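Long-range contact in OXA-46 oxacillinase (Pseudomonas aeruginosa, PDB 3IF6), which probably hydrolyses beta-lactam antibiotics to substituted beta-amino acids, as a serine enzyme of class D: residues I44-R50 / T228-A234. Numbering follows the deposited sequence.
Sequences IVIADER and TGPVFFA
Ala234 O takes the backbone N-H of Val45 at 2.8 Å (Val45 N to Ala234 O) and the CA-H of Ile44 at 3.3 Å (Ile44 CA to Ala234 O). Ala47 O accepts Phe232 N and also lies at the edge of the Phe232 ring, in its plane, 3.7 Å from Phe232 CD1. Glu49 N bonds to Pro230 O, while Ala234 N to Val45 O and Ala47 N to Phe232 O are weak. Strands 42-48 and 229-238 thus pair antiparallel as neighbours inside the central sheet of the penicillin-binding transpeptidase fold. On one face Val231 CG1 meets Ile46 CG1 at 3.6 Å, and Leu257 of helix 247-259 covers the valine. Val231 CG2 lies obliquely against the Arg50 guanidinium, 3.3 Å from Arg50 NE. The guanidinium turns an edge to Asp48, and Arg50 NH2 meets Asp48 OD2 at 2.7 Å from above the carboxylate plane in a salt bridge, while Asp48 OD1 accepts Arg50 N in an Asx turn; a bend at chi3 (-95°) brings the guanidinium beside Val231 CG2 and back to Asp48. On the other face Ala47 CB touches Phe232 CB, and Glu49 OE1 approaches Phe232 CE1 (3.8 Å), the carboxylate turned 56° from the ring and salt-bridged to Arg176 and Arg180.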
loop_
_atom_site.group_PDB
_atom_site.type_symbol
_atom_site.label_atom_id
_atom_site.label_comp_id
_atom_site.label_asym_id
_atom_site.label_seq_id
_atom_site.Cartn_x
_atom_site.Cartn_y
_atom_site.Cartn_z
ATOM N N ILE B 44 -16.710 -7.020 -17.869
ATOM C CA ILE B 44 -16.115 -6.101 -16.922
ATOM C C ILE B 44 -17.192 -5.160 -16.350
ATOM O O ILE B 44 -18.082 -4.736 -17.070
ATOM C CB ILE B 44 -14.948 -5.305 -17.572
ATOM C CG1 ILE B 44 -14.104 -4.579 -16.494
ATOM C CG2 ILE B 44 -15.473 -4.370 -18.651
ATOM C CD1 ILE B 44 -12.709 -4.195 -16.956
ATOM N N VAL B 45 -17.121 -4.895 -15.045
ATOM C CA VAL B 45 -17.769 -3.748 -14.446
ATOM C C VAL B 45 -16.682 -2.783 -14.003
ATOM O O VAL B 45 -15.810 -3.136 -13.190
ATOM C CB VAL B 45 -18.578 -4.128 -13.212
ATOM C CG1 VAL B 45 -19.206 -2.893 -12.616
ATOM C CG2 VAL B 45 -19.636 -5.151 -13.531
ATOM N N ILE B 46 -16.695 -1.562 -14.517
ATOM C CA ILE B 46 -15.906 -0.532 -13.841
ATOM C C ILE B 46 -16.662 0.669 -13.248
ATOM O O ILE B 46 -17.302 1.445 -13.973
ATOM C CB ILE B 46 -14.563 -0.151 -14.536
ATOM C CG1 ILE B 46 -14.284 1.346 -14.388
ATOM C CG2 ILE B 46 -14.445 -0.717 -15.944
ATOM C CD1 ILE B 46 -14.832 2.157 -15.454
ATOM N N ALA B 47 -16.566 0.769 -11.913
ATOM C CA ALA B 47 -17.106 1.860 -11.111
ATOM C C ALA B 47 -16.112 3.010 -10.954
ATOM O O ALA B 47 -15.347 3.046 -9.997
ATOM C CB ALA B 47 -17.524 1.336 -9.752
ATOM N N ASP B 48 -16.180 3.994 -11.830
ATOM C CA ASP B 48 -15.295 5.137 -11.772
ATOM C C ASP B 48 -15.868 6.245 -10.906
ATOM O O ASP B 48 -16.904 6.785 -11.177
ATOM C CB ASP B 48 -15.011 5.653 -13.169
ATOM C CG ASP B 48 -14.232 6.876 -13.146
ATOM O OD1 ASP B 48 -14.185 7.466 -12.081
ATOM O OD2 ASP B 48 -13.653 7.251 -14.149
ATOM N N GLU B 49 -15.189 6.539 -9.815
ATOM C CA GLU B 49 -15.687 7.480 -8.835
ATOM C C GLU B 49 -14.908 8.766 -8.549
ATOM O O GLU B 49 -15.169 9.431 -7.567
ATOM C CB GLU B 49 -16.109 6.733 -7.578
ATOM C CG GLU B 49 -17.134 5.698 -7.885
ATOM C CD GLU B 49 -17.507 4.842 -6.714
ATOM O OE1 GLU B 49 -17.021 5.068 -5.607
ATOM O OE2 GLU B 49 -18.321 3.936 -6.900
ATOM N N ARG B 50 -13.953 9.104 -9.396
ATOM C CA ARG B 50 -13.163 10.305 -9.203
ATOM C C ARG B 50 -13.956 11.611 -9.267
ATOM O O ARG B 50 -13.827 12.487 -8.434
ATOM C CB ARG B 50 -12.058 10.345 -10.229
ATOM C CG ARG B 50 -11.229 9.130 -10.303
ATOM C CD ARG B 50 -10.356 9.171 -11.508
ATOM N NE ARG B 50 -10.963 8.477 -12.618
ATOM C CZ ARG B 50 -10.451 8.377 -13.823
ATOM N NH1 ARG B 50 -9.300 8.912 -14.128
ATOM N NH2 ARG B 50 -11.108 7.725 -14.716
ATOM N N THR B 228 -8.163 12.279 -6.952
ATOM C CA THR B 228 -9.600 12.619 -7.019
ATOM C C THR B 228 -10.560 11.510 -6.550
ATOM O O THR B 228 -11.698 11.785 -6.123
ATOM C CB THR B 228 -9.954 13.039 -8.445
ATOM O OG1 THR B 228 -9.134 12.308 -9.366
ATOM C CG2 THR B 228 -9.607 14.501 -8.636
ATOM N N GLY B 229 -10.097 10.266 -6.595
ATOM C CA GLY B 229 -10.893 9.146 -6.120
ATOM C C GLY B 229 -10.565 7.812 -6.787
ATOM O O GLY B 229 -9.663 7.723 -7.647
ATOM N N PRO B 230 -11.304 6.762 -6.395
ATOM C CA PRO B 230 -11.031 5.425 -6.905
ATOM C C PRO B 230 -11.722 5.104 -8.233
ATOM O O PRO B 230 -12.805 5.649 -8.538
ATOM C CB PRO B 230 -11.567 4.517 -5.797
ATOM C CG PRO B 230 -12.689 5.325 -5.195
ATOM C CD PRO B 230 -12.425 6.780 -5.439
ATOM N N VAL B 231 -11.076 4.230 -9.011
ATOM C CA VAL B 231 -11.723 3.510 -10.103
ATOM C C VAL B 231 -11.721 2.018 -9.736
ATOM O O VAL B 231 -10.687 1.366 -9.766
ATOM C CB VAL B 231 -11.027 3.793 -11.466
ATOM C CG1 VAL B 231 -11.773 3.158 -12.613
ATOM C CG2 VAL B 231 -10.953 5.278 -11.701
ATOM N N PHE B 232 -12.865 1.493 -9.313
ATOM C CA PHE B 232 -13.007 0.046 -9.091
ATOM C C PHE B 232 -13.085 -0.683 -10.425
ATOM O O PHE B 232 -13.418 -0.062 -11.444
ATOM C CB PHE B 232 -14.208 -0.256 -8.191
ATOM C CG PHE B 232 -14.112 0.407 -6.835
ATOM C CD1 PHE B 232 -14.497 1.743 -6.662
ATOM C CD2 PHE B 232 -13.600 -0.288 -5.732
ATOM C CE1 PHE B 232 -14.399 2.364 -5.405
ATOM C CE2 PHE B 232 -13.506 0.319 -4.496
ATOM C CZ PHE B 232 -13.910 1.661 -4.336
ATOM N N PHE B 233 -12.713 -1.969 -10.426
ATOM C CA PHE B 233 -12.829 -2.847 -11.609
ATOM C C PHE B 233 -13.054 -4.282 -11.178
ATOM O O PHE B 233 -12.686 -4.672 -10.083
ATOM C CB PHE B 233 -11.657 -2.729 -12.602
ATOM C CG PHE B 233 -10.308 -3.069 -12.015
ATOM C CD1 PHE B 233 -9.825 -4.371 -12.059
ATOM C CD2 PHE B 233 -9.509 -2.062 -11.405
ATOM C CE1 PHE B 233 -8.559 -4.694 -11.499
ATOM C CE2 PHE B 233 -8.256 -2.367 -10.846
ATOM C CZ PHE B 233 -7.783 -3.685 -10.890
ATOM N N ALA B 234 -13.744 -5.031 -12.022
ATOM C CA ALA B 234 -14.012 -6.421 -11.815
ATOM C C ALA B 234 -14.294 -6.999 -13.193
ATOM O O ALA B 234 -15.334 -6.711 -13.808
ATOM C CB ALA B 234 -15.175 -6.608 -10.910
#